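Local atomic coordinates of putative cytosine/guanine deaminase (Unidentified, PDB entry 2PAJ), a protein that catalyses the zinc-dependent hydrolytic deamination of 2-amino-4-hydroxypteridines such as isoxanthopterin, giving the 2,4-dihydroxypteridine and ammonium. Residues I333-A338 against I347-M352; Y69-N74 against G130-A135. One frame throughout, in Å; residues are numbered along the deposited sequence.

Contact 2 comes first along the chain and contact 1 follows it, the two centres about 11 Å apart inside one amidohydrolase barrel. Contact 2 pairs strand 67-73 with strand 131-136, the first two of the barrel; contact 1 sets the exit of strand 331-333, the last, against helix 346-359, which comes after the short helix 337-340. Because a barrel closes on itself, its first and last strands are neighbours, and the contacts touch through N74 and W72 of contact 2: N74 OD1 lies 3.1 Å from V335 N, a probable hydrogen bond, and W72 CZ3 packs 3.7 Å from V350 CG2. The segments just past the strand ends, which lead to H76 and D336, are thus linked near the metal site.

Contact 1: residues I333-A338 against I347-M352; sequences IGVDGA and ISEVHM. With ZN (zinc ion), chain B.
E349 reaches from helix 346-359 across to G334 and V335, where the chain leaves strand 331-333, the last strand of the TIM barrel of this amidohydrolase. Its CG packs against V335, 3.3 Å from V335 CB, and the two side chains cross obliquely. A bend at chi2 (-68°) turns CD away from an extended course, and the carboxylate stands at the backbone of G334, with OE1 3.0 Å from G334 O. Both of these atoms are acceptors, so the pair counts as proximity rather than as a bond; the other oxygen, OE2, has a weak hydrogen bond from Q309 N. Just past V335 comes the metal ligand: D336 OD1 binds the zinc ion at 2.0 Å, in company with H76, H78 and H248, while D336 OD2 is hydrogen-bonded to S310 OG. The nearest carboxylate oxygens of E349 and D336, OE2 and OD2, are 6.6 Å apart, and no contact joins them. One residue further along the helix, V350 meets I333, which points its side chain at the helix. The two side chains cross at about a right angle, with V350 CG2 4.1 Å from I333 CD1.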
ATOM      1  N   ILE A 333       5.289   4.952  -0.132  1.00 48.66           N
ATOM      2  CA  ILE A 333       4.871   4.855  -1.513  1.00 49.46           C
ATOM      3  C   ILE A 333       3.519   4.173  -1.701  1.00 49.72           C
ATOM      4  O   ILE A 333       3.161   3.242  -0.989  1.00 49.01           O
ATOM      5  CB  ILE A 333       5.966   4.137  -2.339  1.00 49.74           C
ATOM      6  CG1 ILE A 333       7.241   4.969  -2.287  1.00 48.90           C
ATOM      7  CG2 ILE A 333       5.537   3.975  -3.787  1.00 48.17           C
ATOM      8  CD1 ILE A 333       8.344   4.435  -3.123  1.00 50.49           C
ATOM      9  N   GLY A 334       2.759   4.681  -2.657  1.00 49.88           N
ATOM     10  CA  GLY A 334       1.470   4.108  -2.949  1.00 49.93           C
ATOM     11  C   GLY A 334       1.207   4.280  -4.425  1.00 50.63           C
ATOM     12  O   GLY A 334       1.889   5.028  -5.100  1.00 49.32           O
ATOM     13  N   VAL A 335       0.211   3.568  -4.913  1.00 53.10           N
ATOM     14  CA  VAL A 335      -0.214   3.613  -6.306  1.00 56.85           C
ATOM     15  C   VAL A 335      -1.716   3.645  -6.097  1.00 60.03           C
ATOM     16  O   VAL A 335      -2.254   2.693  -5.534  1.00 64.95           O
ATOM     17  CB  VAL A 335       0.191   2.296  -7.043  1.00 56.16           C
ATOM     18  CG1 VAL A 335       1.198   1.560  -6.217  1.00 55.87           C
ATOM     19  CG2 VAL A 335      -1.018   1.381  -7.299  1.00 56.87           C
ATOM     20  N   ASP A 336      -2.423   4.697  -6.495  1.00 59.11           N
ATOM     21  CA  ASP A 336      -3.855   4.651  -6.214  1.00 59.52           C
ATOM     22  C   ASP A 336      -4.824   4.485  -7.362  1.00 59.42           C
ATOM     23  O   ASP A 336      -4.723   5.166  -8.369  1.00 63.34           O
ATOM     24  CB  ASP A 336      -4.284   5.850  -5.360  1.00 60.78           C
ATOM     25  CG  ASP A 336      -4.260   7.179  -6.110  1.00 60.98           C
ATOM     26  OD1 ASP A 336      -5.283   7.903  -6.046  1.00 63.31           O
ATOM     27  OD2 ASP A 336      -3.237   7.518  -6.733  1.00 59.91           O
ATOM     28  N   GLY A 337      -5.768   3.569  -7.210  1.00 58.39           N
ATOM     29  CA  GLY A 337      -6.775   3.346  -8.244  1.00 56.43           C
ATOM     30  C   GLY A 337      -6.372   3.412  -9.706  1.00 54.36           C
ATOM     31  O   GLY A 337      -5.919   4.440 -10.200  1.00 53.34           O
ATOM     32  N   ALA A 338      -6.567   2.297 -10.400  1.00 52.72           N
ATOM     33  CA  ALA A 338      -6.244   2.184 -11.814  1.00 52.48           C
ATOM     34  C   ALA A 338      -6.927   3.269 -12.655  1.00 52.57           C
ATOM     35  O   ALA A 338      -6.658   3.414 -13.849  1.00 53.27           O
ATOM     36  CB  ALA A 338      -6.645   0.794 -12.322  1.00 51.39           C
ATOM     37  N   ILE A 347       6.051  -2.132  -8.454  1.00 48.25           N
ATOM     38  CA  ILE A 347       7.286  -2.068  -9.218  1.00 48.89           C
ATOM     39  C   ILE A 347       7.265  -0.898 -10.207  1.00 49.66           C
ATOM     40  O   ILE A 347       8.226  -0.131 -10.283  1.00 49.26           O
ATOM     41  CB  ILE A 347       7.557  -3.419  -9.900  1.00 48.24           C
ATOM     42  CG1 ILE A 347       8.262  -4.331  -8.893  1.00 47.39           C
ATOM     43  CG2 ILE A 347       8.407  -3.246 -11.140  1.00 46.06           C
ATOM     44  CD1 ILE A 347       8.179  -5.784  -9.211  1.00 51.01           C
ATOM     45  N   SER A 348       6.164  -0.743 -10.936  1.00 49.03           N
ATOM     46  CA  SER A 348       6.031   0.362 -11.871  1.00 48.87           C
ATOM     47  C   SER A 348       6.174   1.668 -11.103  1.00 51.10           C
ATOM     48  O   SER A 348       6.813   2.612 -11.578  1.00 52.81           O
ATOM     49  CB  SER A 348       4.660   0.336 -12.539  1.00 48.25           C
ATOM     50  OG  SER A 348       4.435  -0.897 -13.197  1.00 48.78           O
ATOM     51  N   GLU A 349       5.573   1.706  -9.914  1.00 51.36           N
ATOM     52  CA  GLU A 349       5.591   2.881  -9.048  1.00 51.41           C
ATOM     53  C   GLU A 349       6.966   3.223  -8.525  1.00 51.18           C
ATOM     54  O   GLU A 349       7.389   4.376  -8.544  1.00 52.29           O
ATOM     55  CB  GLU A 349       4.628   2.679  -7.871  1.00 51.45           C
ATOM     56  CG  GLU A 349       3.222   3.199  -8.129  1.00 53.56           C
ATOM     57  CD  GLU A 349       3.180   4.718  -8.235  1.00 55.79           C
ATOM     58  OE1 GLU A 349       3.811   5.393  -7.393  1.00 56.76           O
ATOM     59  OE2 GLU A 349       2.511   5.246  -9.139  1.00 56.22           O
ATOM     60  N   VAL A 350       7.660   2.207  -8.048  1.00 50.36           N
ATOM     61  CA  VAL A 350       8.999   2.378  -7.517  1.00 49.98           C
ATOM     62  C   VAL A 350       9.962   2.821  -8.630  1.00 48.46           C
ATOM     63  O   VAL A 350      10.881   3.611  -8.408  1.00 47.93           O
ATOM     64  CB  VAL A 350       9.440   1.055  -6.850  1.00 50.76           C
ATOM     65  CG1 VAL A 350      10.932   0.872  -6.901  1.00 53.15           C
ATOM     66  CG2 VAL A 350       8.951   1.049  -5.414  1.00 48.61           C
ATOM     67  N   HIS A 351       9.721   2.330  -9.840  1.00 47.60           N
ATOM     68  CA  HIS A 351      10.544   2.679 -10.983  1.00 46.45           C
ATOM     69  C   HIS A 351      10.392   4.155 -11.327  1.00 46.68           C
ATOM     70  O   HIS A 351      11.366   4.848 -11.623  1.00 46.04           O
ATOM     71  CB  HIS A 351      10.131   1.842 -12.179  1.00 45.20           C
ATOM     72  CG  HIS A 351      11.036   1.994 -13.357  1.00 47.85           C
ATOM     73  ND1 HIS A 351      10.585   1.919 -14.655  1.00 47.37           N
ATOM     74  CD2 HIS A 351      12.375   2.168 -13.435  1.00 48.61           C
ATOM     75  CE1 HIS A 351      11.605   2.037 -15.483  1.00 47.85           C
ATOM     76  NE2 HIS A 351      12.703   2.188 -14.768  1.00 50.86           N
ATOM     77  N   MET A 352       9.152   4.620 -11.300  1.00 46.29           N
ATOM     78  CA  MET A 352       8.840   6.006 -11.603  1.00 47.71           C
ATOM     79  C   MET A 352       9.379   6.926 -10.510  1.00 46.91           C
ATOM     80  O   MET A 352       9.822   8.043 -10.783  1.00 46.33           O
ATOM     81  CB  MET A 352       7.321   6.172 -11.734  1.00 49.68           C
ATOM     82  CG  MET A 352       6.856   7.575 -12.130  1.00 51.52           C
ATOM     83  SD  MET A 352       7.256   8.063 -13.815  1.00 54.25           S
ATOM     84  CE  MET A 352       8.594   9.197 -13.537  1.00 56.11           C
TER
HETATM   85 ZN    ZN B 493      -6.089   8.545  -4.287  1.00 46.93          ZN

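Contact 2: residues Y69-N74 against G130-A135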
ATOM      1  N   TYR A  69      14.611  -8.660  -1.474  1.00 52.05           N
ATOM      2  CA  TYR A  69      14.130  -7.333  -1.092  1.00 51.94           C
ATOM      3  C   TYR A  69      13.061  -7.579  -0.029  1.00 51.57           C
ATOM      4  O   TYR A  69      12.546  -8.695   0.102  1.00 50.64           O
ATOM      5  CB  TYR A  69      13.389  -6.686  -2.273  1.00 53.90           C
ATOM      6  CG  TYR A  69      14.145  -5.808  -3.264  1.00 55.11           C
ATOM      7  CD1 TYR A  69      15.409  -6.167  -3.750  1.00 56.67           C
ATOM      8  CD2 TYR A  69      13.543  -4.648  -3.778  1.00 56.17           C
ATOM      9  CE1 TYR A  69      16.050  -5.399  -4.718  1.00 58.47           C
ATOM     10  CE2 TYR A  69      14.170  -3.878  -4.744  1.00 57.74           C
ATOM     11  CZ  TYR A  69      15.422  -4.258  -5.213  1.00 58.59           C
ATOM     12  OH  TYR A  69      16.028  -3.511  -6.193  1.00 57.96           O
ATOM     13  N   PRO A  70      12.735  -6.559   0.773  1.00 50.93           N
ATOM     14  CA  PRO A  70      11.679  -6.835   1.746  1.00 50.27           C
ATOM     15  C   PRO A  70      10.417  -6.609   0.899  1.00 50.05           C
ATOM     16  O   PRO A  70      10.441  -5.789  -0.021  1.00 51.07           O
ATOM     17  CB  PRO A  70      11.903  -5.768   2.815  1.00 49.83           C
ATOM     18  CG  PRO A  70      12.530  -4.668   2.083  1.00 50.18           C
ATOM     19  CD  PRO A  70      13.496  -5.364   1.161  1.00 51.54           C
ATOM     20  N   ALA A  71       9.342  -7.353   1.143  1.00 49.49           N
ATOM     21  CA  ALA A  71       8.116  -7.181   0.357  1.00 48.23           C
ATOM     22  C   ALA A  71       7.646  -5.717   0.400  1.00 48.26           C
ATOM     23  O   ALA A  71       7.879  -5.015   1.379  1.00 49.72           O
ATOM     24  CB  ALA A  71       7.029  -8.117   0.879  1.00 47.15           C
ATOM     25  N   TRP A  72       6.995  -5.247  -0.658  1.00 47.60           N
ATOM     26  CA  TRP A  72       6.545  -3.860  -0.687  1.00 46.87           C
ATOM     27  C   TRP A  72       5.377  -3.579   0.250  1.00 46.42           C
ATOM     28  O   TRP A  72       4.594  -4.459   0.596  1.00 46.65           O
ATOM     29  CB  TRP A  72       6.107  -3.441  -2.098  1.00 48.68           C
ATOM     30  CG  TRP A  72       7.127  -3.609  -3.169  1.00 47.62           C
ATOM     31  CD1 TRP A  72       7.109  -4.520  -4.190  1.00 47.20           C
ATOM     32  CD2 TRP A  72       8.356  -2.892  -3.290  1.00 47.78           C
ATOM     33  NE1 TRP A  72       8.258  -4.421  -4.928  1.00 49.52           N
ATOM     34  CE2 TRP A  72       9.045  -3.429  -4.400  1.00 50.15           C
ATOM     35  CE3 TRP A  72       8.953  -1.850  -2.562  1.00 48.37           C
ATOM     36  CZ2 TRP A  72      10.302  -2.958  -4.807  1.00 50.03           C
ATOM     37  CZ3 TRP A  72      10.194  -1.383  -2.959  1.00 47.24           C
ATOM     38  CH2 TRP A  72      10.859  -1.940  -4.076  1.00 49.23           C
ATOM     39  N   VAL A  73       5.276  -2.320   0.645  1.00 45.80           N
ATOM     40  CA  VAL A  73       4.213  -1.837   1.503  1.00 45.53           C
ATOM     41  C   VAL A  73       3.544  -0.688   0.745  1.00 45.28           C
ATOM     42  O   VAL A  73       4.128   0.379   0.566  1.00 45.63           O
ATOM     43  CB  VAL A  73       4.767  -1.311   2.844  1.00 45.80           C
ATOM     44  CG1 VAL A  73       3.625  -0.903   3.757  1.00 45.67           C
ATOM     45  CG2 VAL A  73       5.614  -2.371   3.500  1.00 44.45           C
ATOM     46  N   ASN A  74       2.328  -0.925   0.279  1.00 45.23           N
ATOM     47  CA  ASN A  74       1.569   0.084  -0.444  1.00 45.28           C
ATOM     48  C   ASN A  74       0.738   0.852   0.574  1.00 43.82           C
ATOM     49  O   ASN A  74      -0.068   0.264   1.277  1.00 44.27           O
ATOM     50  CB  ASN A  74       0.662  -0.591  -1.474  1.00 47.17           C
ATOM     51  CG  ASN A  74      -0.294   0.376  -2.132  1.00 50.81           C
ATOM     52  OD1 ASN A  74       0.110   1.215  -2.930  1.00 53.57           O
ATOM     53  ND2 ASN A  74      -1.574   0.268  -1.790  1.00 52.50           N
ATOM     54  N   GLY A 130       5.497  -8.125  -5.863  1.00 47.50           N
ATOM     55  CA  GLY A 130       6.245  -8.250  -4.629  1.00 46.43           C
ATOM     56  C   GLY A 130       5.703  -7.543  -3.408  1.00 46.27           C
ATOM     57  O   GLY A 130       6.368  -7.493  -2.381  1.00 45.29           O
ATOM     58  N   CYS A 131       4.501  -6.994  -3.517  1.00 48.78           N
ATOM     59  CA  CYS A 131       3.861  -6.292  -2.409  1.00 49.52           C
ATOM     60  C   CYS A 131       3.128  -7.279  -1.488  1.00 48.78           C
ATOM     61  O   CYS A 131       2.344  -8.105  -1.955  1.00 48.06           O
ATOM     62  CB  CYS A 131       2.885  -5.256  -2.968  1.00 50.48           C
ATOM     63  SG  CYS A 131       1.922  -4.374  -1.736  1.00 57.99           S
ATOM     64  N   ALA A 132       3.394  -7.197  -0.185  1.00 48.84           N
ATOM     65  CA  ALA A 132       2.754  -8.093   0.780  1.00 50.15           C
ATOM     66  C   ALA A 132       1.770  -7.368   1.719  1.00 50.79           C
ATOM     67  O   ALA A 132       0.868  -7.981   2.294  1.00 48.69           O
ATOM     68  CB  ALA A 132       3.821  -8.819   1.589  1.00 49.97           C
ATOM     69  N   THR A 133       1.956  -6.058   1.862  1.00 51.56           N
ATOM     70  CA  THR A 133       1.103  -5.226   2.703  1.00 51.50           C
ATOM     71  C   THR A 133       0.438  -4.187   1.813  1.00 51.87           C
ATOM     72  O   THR A 133       1.099  -3.331   1.241  1.00 51.73           O
ATOM     73  CB  THR A 133       1.899  -4.482   3.788  1.00 50.67           C
ATOM     74  OG1 THR A 133       2.836  -5.375   4.397  1.00 51.47           O
ATOM     75  CG2 THR A 133       0.959  -3.965   4.851  1.00 52.13           C
ATOM     76  N   VAL A 134      -0.881  -4.272   1.702  1.00 52.80           N
ATOM     77  CA  VAL A 134      -1.637  -3.348   0.881  1.00 52.57           C
ATOM     78  C   VAL A 134      -2.556  -2.495   1.743  1.00 53.03           C
ATOM     79  O   VAL A 134      -3.112  -2.965   2.726  1.00 53.55           O
ATOM     80  CB  VAL A 134      -2.494  -4.111  -0.147  1.00 52.64           C
ATOM     81  CG1 VAL A 134      -3.113  -3.136  -1.128  1.00 52.94           C
ATOM     82  CG2 VAL A 134      -1.658  -5.167  -0.853  1.00 52.81           C
ATOM     83  N   ALA A 135      -2.693  -1.231   1.375  1.00 53.04           N
ATOM     84  CA  ALA A 135      -3.556  -0.312   2.092  1.00 53.70           C
ATOM     85  C   ALA A 135      -4.500   0.264   1.050  1.00 55.06           C
ATOM     86  O   ALA A 135      -4.055   0.844   0.058  1.00 55.65           O
ATOM     87  CB  ALA A 135      -2.739   0.802   2.749  1.00 50.45           C
TER
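The W72 side chain packs alongside G130 and C131: its CB sits 3.6 Å from C131 CA, and CD1 of the indole reaches G130 C at 3.4 Å. A chi1 of -56° puts CG beside the backbone N; G130 C lies obliquely to the ring, and C131 N at its edge, near its plane. The backbone is tied by W72 N, which donates to G130 O over 2.9 Å from a position tilted 35° out of the carbonyl plane. G130 has a positive phi and is the C' residue of the Schellman motif that ends helix 112-127, so the helix gives way to the next strand directly beside W72. Together these pieces form the first strand, helix and second strand of the TIM barrel, with W72 bridged to C131 and V73 to T133 in parallel fashion. The register slips by one between the two bridges, a beta bulge. Its mark is W72 O, which accepts A132 N at 3.1 Å on an in-plane lone pair and, more weakly, T133 N. The extra residue, A132, places its CB against that of A71. Beyond the bulge V73 and T133 lie side by side on the sheet face away from W72 and C131, with V73 CG1 4.0 Å from T133 CB. N74 N then donates to T133 O at 2.9 Å, nearly in line with the carbonyl bond (167°). The amide of N74 is occupied elsewhere: OD1 takes V335 N, and ND2 has a weak bond to H76 O. Across the contact, N74 ND2 comes within 3.8 Å of V134 CG1.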